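Local atomic coordinates of flagellar basal body protein (Helicobacter pylori, PDB entry 5NPY), a protein that probably assembles with other copies of itself into the flagellar hook, the curved segment that joins the motor to the filament. Residues Leu285-Ile297 and Leu308-Phe322. Sequence-based numbering, arbitrary orientation.
Sequences LLKEKTGLDLNLI and LLLEIANPSQTPITF
Asp293-Ile297 and Leu308-Ala313 pair as the two antiparallel strands of a beta hairpin, with six backbone hydrogen bonds linking Asp293 to Ala313, Asn295 to Glu311 and Ile297 to Leu309; most are nearly straight, but Glu311 N to Asn295 O bends to 133° at the hydrogen. Just before the first strand, Leu292 reaches three apolar partners. With CG anti to the carbonyl carbon (chi1 -44°), its two methyls fork toward different neighbours. CD1 makes a CH-pi contact over a face of the Phe322 ring, 4.2 Å from its centroid, and also meets Ile312 CG2 at 3.8 Å. CD2 touches Ile320 CG2 at 3.7 Å. An ST turn precedes this residue, Leu292 N giving a 3.0 Å hydrogen bond to Thr290 OG1 as the chain leaves the helix. Leu294 and Leu296 share the Ile312 and Leu310 side of the hairpin. On the other side, Ile297 lays CG2 against Glu311 OE1 (3.4 Å), whose carboxylate is turned 72° from the Asn295 amide. At the Asp293 end, Pro315 CG packs beside Asp293 OD1, and Lys287 NZ reaches the same ring carbon while forming a salt bridge with Asp293 OD2 whose hydrogen bond is weak. Strand 346-364 continues the sheet beyond 308-313, helix 279-289 leads into the hairpin, and Ile320 and Phe322 belong to a second sheet, where strand 320-325 runs beside 247-252.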
loop_
_atom_site.group_PDB
_atom_site.type_symbol
_atom_site.label_atom_id
_atom_site.label_comp_id
_atom_site.label_asym_id
_atom_site.label_seq_id
_atom_site.Cartn_x
_atom_site.Cartn_y
_atom_site.Cartn_z
ATOM N N LEU A 285 40.922 9.269 4.407
ATOM C CA LEU A 285 41.735 10.162 3.589
ATOM C C LEU A 285 42.380 11.246 4.445
ATOM O O LEU A 285 43.583 11.504 4.327
ATOM C CB LEU A 285 40.860 10.758 2.488
ATOM C CG LEU A 285 41.466 11.521 1.324
ATOM C CD1 LEU A 285 42.506 10.665 0.584
ATOM C CD2 LEU A 285 40.321 11.956 0.394
ATOM N N LEU A 286 41.605 11.847 5.352
ATOM C CA LEU A 286 42.145 12.854 6.262
ATOM C C LEU A 286 43.197 12.288 7.214
ATOM O O LEU A 286 44.132 13.000 7.589
ATOM C CB LEU A 286 41.014 13.478 7.064
ATOM C CG LEU A 286 41.401 14.551 8.065
ATOM C CD1 LEU A 286 41.831 15.820 7.341
ATOM C CD2 LEU A 286 40.214 14.802 8.980
ATOM N N LYS A 287 43.061 11.028 7.637
ATOM C CA LYS A 287 44.029 10.476 8.581
ATOM C C LYS A 287 45.367 10.203 7.912
ATOM O O LYS A 287 46.419 10.458 8.501
ATOM C CB LYS A 287 43.496 9.192 9.217
ATOM C CG LYS A 287 44.449 8.574 10.250
ATOM C CD LYS A 287 44.703 9.523 11.443
ATOM C CE LYS A 287 45.350 8.777 12.621
ATOM N NZ LYS A 287 45.679 9.649 13.787
ATOM N N GLU A 288 45.347 9.675 6.686
ATOM C CA GLU A 288 46.582 9.348 5.980
ATOM C C GLU A 288 47.363 10.603 5.576
ATOM O O GLU A 288 48.578 10.684 5.793
ATOM C CB GLU A 288 46.247 8.487 4.763
ATOM C CG GLU A 288 45.618 7.170 5.170
ATOM C CD GLU A 288 45.181 6.324 3.993
ATOM O OE1 GLU A 288 44.930 6.901 2.913
ATOM O OE2 GLU A 288 45.091 5.083 4.158
ATOM N N LYS A 289 46.685 11.604 5.003
ATOM C CA LYS A 289 47.400 12.758 4.448
ATOM C C LYS A 289 47.807 13.765 5.520
ATOM O O LYS A 289 48.876 14.375 5.427
ATOM C CB LYS A 289 46.545 13.439 3.379
ATOM C CG LYS A 289 46.174 12.521 2.222
ATOM C CD LYS A 289 47.430 12.173 1.435
ATOM C CE LYS A 289 47.123 11.222 0.299
ATOM N NZ LYS A 289 48.205 10.225 0.110
ATOM N N THR A 290 46.957 14.000 6.501
ATOM C CA THR A 290 47.303 14.820 7.646
ATOM C C THR A 290 47.488 13.881 8.832
ATOM O O THR A 290 47.526 12.658 8.679
ATOM C CB THR A 290 46.222 15.875 7.892
ATOM O OG1 THR A 290 45.121 15.279 8.583
ATOM C CG2 THR A 290 45.721 16.446 6.569
ATOM N N GLY A 291 47.596 14.434 10.027
ATOM C CA GLY A 291 47.604 13.578 11.191
ATOM C C GLY A 291 46.269 13.474 11.888
ATOM O O GLY A 291 46.183 12.812 12.930
ATOM N N LEU A 292 45.224 14.087 11.336
ATOM C CA LEU A 292 44.044 14.454 12.098
ATOM C C LEU A 292 42.965 13.379 12.029
ATOM O O LEU A 292 42.850 12.632 11.047
ATOM C CB LEU A 292 43.488 15.787 11.595
ATOM C CG LEU A 292 44.553 16.859 11.344
ATOM C CD1 LEU A 292 43.923 18.146 10.852
ATOM C CD2 LEU A 292 45.367 17.109 12.599
ATOM N N ASP A 293 42.177 13.307 13.102
ATOM C CA ASP A 293 41.059 12.383 13.214
ATOM C C ASP A 293 39.758 13.104 12.899
ATOM O O ASP A 293 39.520 14.208 13.400
ATOM C CB ASP A 293 40.976 11.791 14.620
ATOM C CG ASP A 293 41.995 10.707 14.859
ATOM O OD1 ASP A 293 42.392 10.545 16.027
ATOM O OD2 ASP A 293 42.392 10.018 13.890
ATOM N N LEU A 294 38.918 12.473 12.080
ATOM C CA LEU A 294 37.540 12.906 11.861
ATOM C C LEU A 294 36.604 12.019 12.685
ATOM O O LEU A 294 36.403 10.842 12.352
ATOM C CB LEU A 294 37.180 12.836 10.383
ATOM C CG LEU A 294 35.739 13.272 10.170
ATOM C CD1 LEU A 294 35.610 14.742 10.587
ATOM C CD2 LEU A 294 35.305 13.032 8.738
ATOM N N ASN A 295 36.027 12.586 13.750
ATOM C CA ASN A 295 35.242 11.839 14.727
ATOM C C ASN A 295 33.783 12.288 14.735
ATOM O O ASN A 295 33.469 13.452 14.465
ATOM C CB ASN A 295 35.814 12.018 16.145
ATOM C CG ASN A 295 37.215 11.428 16.303
ATOM O OD1 ASN A 295 38.104 12.066 16.869
ATOM N ND2 ASN A 295 37.412 10.206 15.797
ATOM N N LEU A 296 32.896 11.347 15.065
ATOM C CA LEU A 296 31.522 11.651 15.454
ATOM C C LEU A 296 31.439 11.807 16.976
ATOM O O LEU A 296 31.823 10.890 17.716
ATOM C CB LEU A 296 30.581 10.547 14.986
ATOM C CG LEU A 296 29.099 10.802 15.250
ATOM C CD1 LEU A 296 28.620 11.916 14.371
ATOM C CD2 LEU A 296 28.299 9.537 15.019
ATOM N N ILE A 297 30.928 12.957 17.443
ATOM C CA ILE A 297 30.805 13.245 18.873
ATOM C C ILE A 297 29.403 13.763 19.207
ATOM O O ILE A 297 28.667 14.264 18.354
ATOM C CB ILE A 297 31.865 14.265 19.367
ATOM C CG1 ILE A 297 31.771 15.569 18.573
ATOM C CG2 ILE A 297 33.269 13.708 19.276
ATOM C CD1 ILE A 297 32.136 16.789 19.363
ATOM N N LEU A 308 24.322 15.650 17.219
ATOM C CA LEU A 308 25.664 15.132 17.030
ATOM C C LEU A 308 26.470 16.074 16.145
ATOM O O LEU A 308 25.918 16.781 15.297
ATOM C CB LEU A 308 25.627 13.716 16.427
ATOM C CG LEU A 308 24.837 12.686 17.242
ATOM C CD1 LEU A 308 24.953 11.339 16.605
ATOM C CD2 LEU A 308 25.300 12.627 18.707
ATOM N N LEU A 309 27.784 16.078 16.358
ATOM C CA LEU A 309 28.697 16.908 15.592
ATOM C C LEU A 309 29.809 16.049 15.025
ATOM O O LEU A 309 30.096 14.958 15.528
ATOM C CB LEU A 309 29.343 18.019 16.443
ATOM C CG LEU A 309 28.462 18.749 17.449
ATOM C CD1 LEU A 309 29.337 19.580 18.359
ATOM C CD2 LEU A 309 27.485 19.631 16.703
ATOM N N LEU A 310 30.441 16.579 13.978
ATOM C CA LEU A 310 31.732 16.115 13.498
ATOM C C LEU A 310 32.841 16.927 14.162
ATOM O O LEU A 310 32.659 18.097 14.520
ATOM C CB LEU A 310 31.830 16.238 11.975
ATOM C CG LEU A 310 30.799 15.451 11.167
ATOM C CD1 LEU A 310 31.003 15.717 9.677
ATOM C CD2 LEU A 310 30.871 13.953 11.456
ATOM N N GLU A 311 34.004 16.299 14.317
ATOM C CA GLU A 311 35.088 16.909 15.069
ATOM C C GLU A 311 36.421 16.553 14.435
ATOM O O GLU A 311 36.720 15.372 14.237
ATOM C CB GLU A 311 35.044 16.438 16.524
ATOM C CG GLU A 311 36.295 16.725 17.316
ATOM C CD GLU A 311 36.364 15.906 18.586
ATOM O OE1 GLU A 311 36.400 14.654 18.484
ATOM O OE2 GLU A 311 36.355 16.516 19.677
ATOM N N ILE A 312 37.218 17.568 14.121
ATOM C CA ILE A 312 38.571 17.374 13.618
ATOM C C ILE A 312 39.516 17.538 14.799
ATOM O O ILE A 312 39.622 18.623 15.377
ATOM C CB ILE A 312 38.906 18.349 12.487
ATOM C CG1 ILE A 312 37.794 18.332 11.443
ATOM C CG2 ILE A 312 40.237 17.970 11.825
ATOM C CD1 ILE A 312 38.039 19.290 10.304
ATOM N N ALA A 313 40.192 16.452 15.168
ATOM C CA ALA A 313 40.972 16.391 16.392
ATOM C C ALA A 313 42.388 15.922 16.094
ATOM O O ALA A 313 42.618 15.104 15.197
ATOM C CB ALA A 313 40.324 15.447 17.418
ATOM N N ASN A 314 43.339 16.460 16.856
ATOM C CA ASN A 314 44.714 15.996 16.818
ATOM C C ASN A 314 44.901 14.994 17.937
ATOM O O ASN A 314 44.708 15.358 19.107
ATOM C CB ASN A 314 45.681 17.159 16.979
ATOM C CG ASN A 314 47.134 16.718 16.985
ATOM O OD1 ASN A 314 47.436 15.539 16.844
ATOM N ND2 ASN A 314 48.044 17.677 17.127
ATOM N N PRO A 315 45.257 13.733 17.646
ATOM C CA PRO A 315 45.380 12.744 18.725
ATOM C C PRO A 315 46.673 12.895 19.521
ATOM O O PRO A 315 46.684 12.686 20.739
ATOM C CB PRO A 315 45.317 11.400 17.981
ATOM C CG PRO A 315 45.390 11.727 16.489
ATOM C CD PRO A 315 45.670 13.180 16.345
ATOM N N SER A 316 47.770 13.261 18.857
ATOM C CA SER A 316 49.024 13.452 19.569
ATOM C C SER A 316 48.999 14.743 20.385
ATOM O O SER A 316 48.177 15.636 20.169
ATOM C CB SER A 316 50.202 13.485 18.603
ATOM O OG SER A 316 51.407 13.676 19.323
ATOM N N GLN A 317 49.922 14.836 21.340
ATOM C CA GLN A 317 50.031 16.052 22.125
ATOM C C GLN A 317 50.986 17.059 21.510
ATOM O O GLN A 317 51.017 18.212 21.952
ATOM C CB GLN A 317 50.457 15.735 23.558
ATOM C CG GLN A 317 49.975 16.789 24.534
ATOM C CD GLN A 317 49.484 16.207 25.840
ATOM O OE1 GLN A 317 49.949 15.152 26.281
ATOM N NE2 GLN A 317 48.530 16.894 26.469
ATOM N N THR A 318 51.746 16.657 20.500
ATOM C CA THR A 318 52.522 17.603 19.706
ATOM C C THR A 318 51.613 18.283 18.684
ATOM O O THR A 318 50.996 17.591 17.864
ATOM C CB THR A 318 53.657 16.884 19.009
ATOM O OG1 THR A 318 53.109 15.906 18.127
ATOM C CG2 THR A 318 54.515 16.175 20.030
ATOM N N PRO A 319 51.504 19.611 18.695
ATOM C CA PRO A 319 50.439 20.286 17.936
ATOM C C PRO A 319 50.617 20.199 16.423
ATOM O O PRO A 319 51.673 19.848 15.892
ATOM C CB PRO A 319 50.534 21.739 18.419
ATOM C CG PRO A 319 51.165 21.639 19.771
ATOM C CD PRO A 319 52.159 20.521 19.647
ATOM N N ILE A 320 49.529 20.534 15.730
ATOM C CA ILE A 320 49.463 20.571 14.271
ATOM C C ILE A 320 48.594 21.757 13.870
ATOM O O ILE A 320 47.491 21.928 14.399
ATOM C CB ILE A 320 48.891 19.265 13.680
ATOM C CG1 ILE A 320 49.998 18.233 13.470
ATOM C CG2 ILE A 320 48.180 19.535 12.367
ATOM C CD1 ILE A 320 51.027 18.646 12.429
ATOM N N THR A 321 49.089 22.582 12.954
ATOM C CA THR A 321 48.313 23.689 12.412
ATOM C C THR A 321 47.790 23.302 11.032
ATOM O O THR A 321 48.551 22.808 10.194
ATOM C CB THR A 321 49.156 24.962 12.341
ATOM O OG1 THR A 321 49.504 25.381 13.671
ATOM C CG2 THR A 321 48.384 26.070 11.644
ATOM N N PHE A 322 46.491 23.506 10.806
ATOM C CA PHE A 322 45.850 23.022 9.590
ATOM C C PHE A 322 44.864 24.055 9.071
ATOM O O PHE A 322 44.239 24.776 9.848
ATOM C CB PHE A 322 45.116 21.693 9.824
ATOM C CG PHE A 322 43.672 21.854 10.220
ATOM C CD1 PHE A 322 42.656 21.540 9.328
ATOM C CD2 PHE A 322 43.327 22.316 11.483
ATOM C CE1 PHE A 322 41.324 21.682 9.681
ATOM C CE2 PHE A 322 41.991 22.464 11.844
ATOM C CZ PHE A 322 40.989 22.145 10.941
#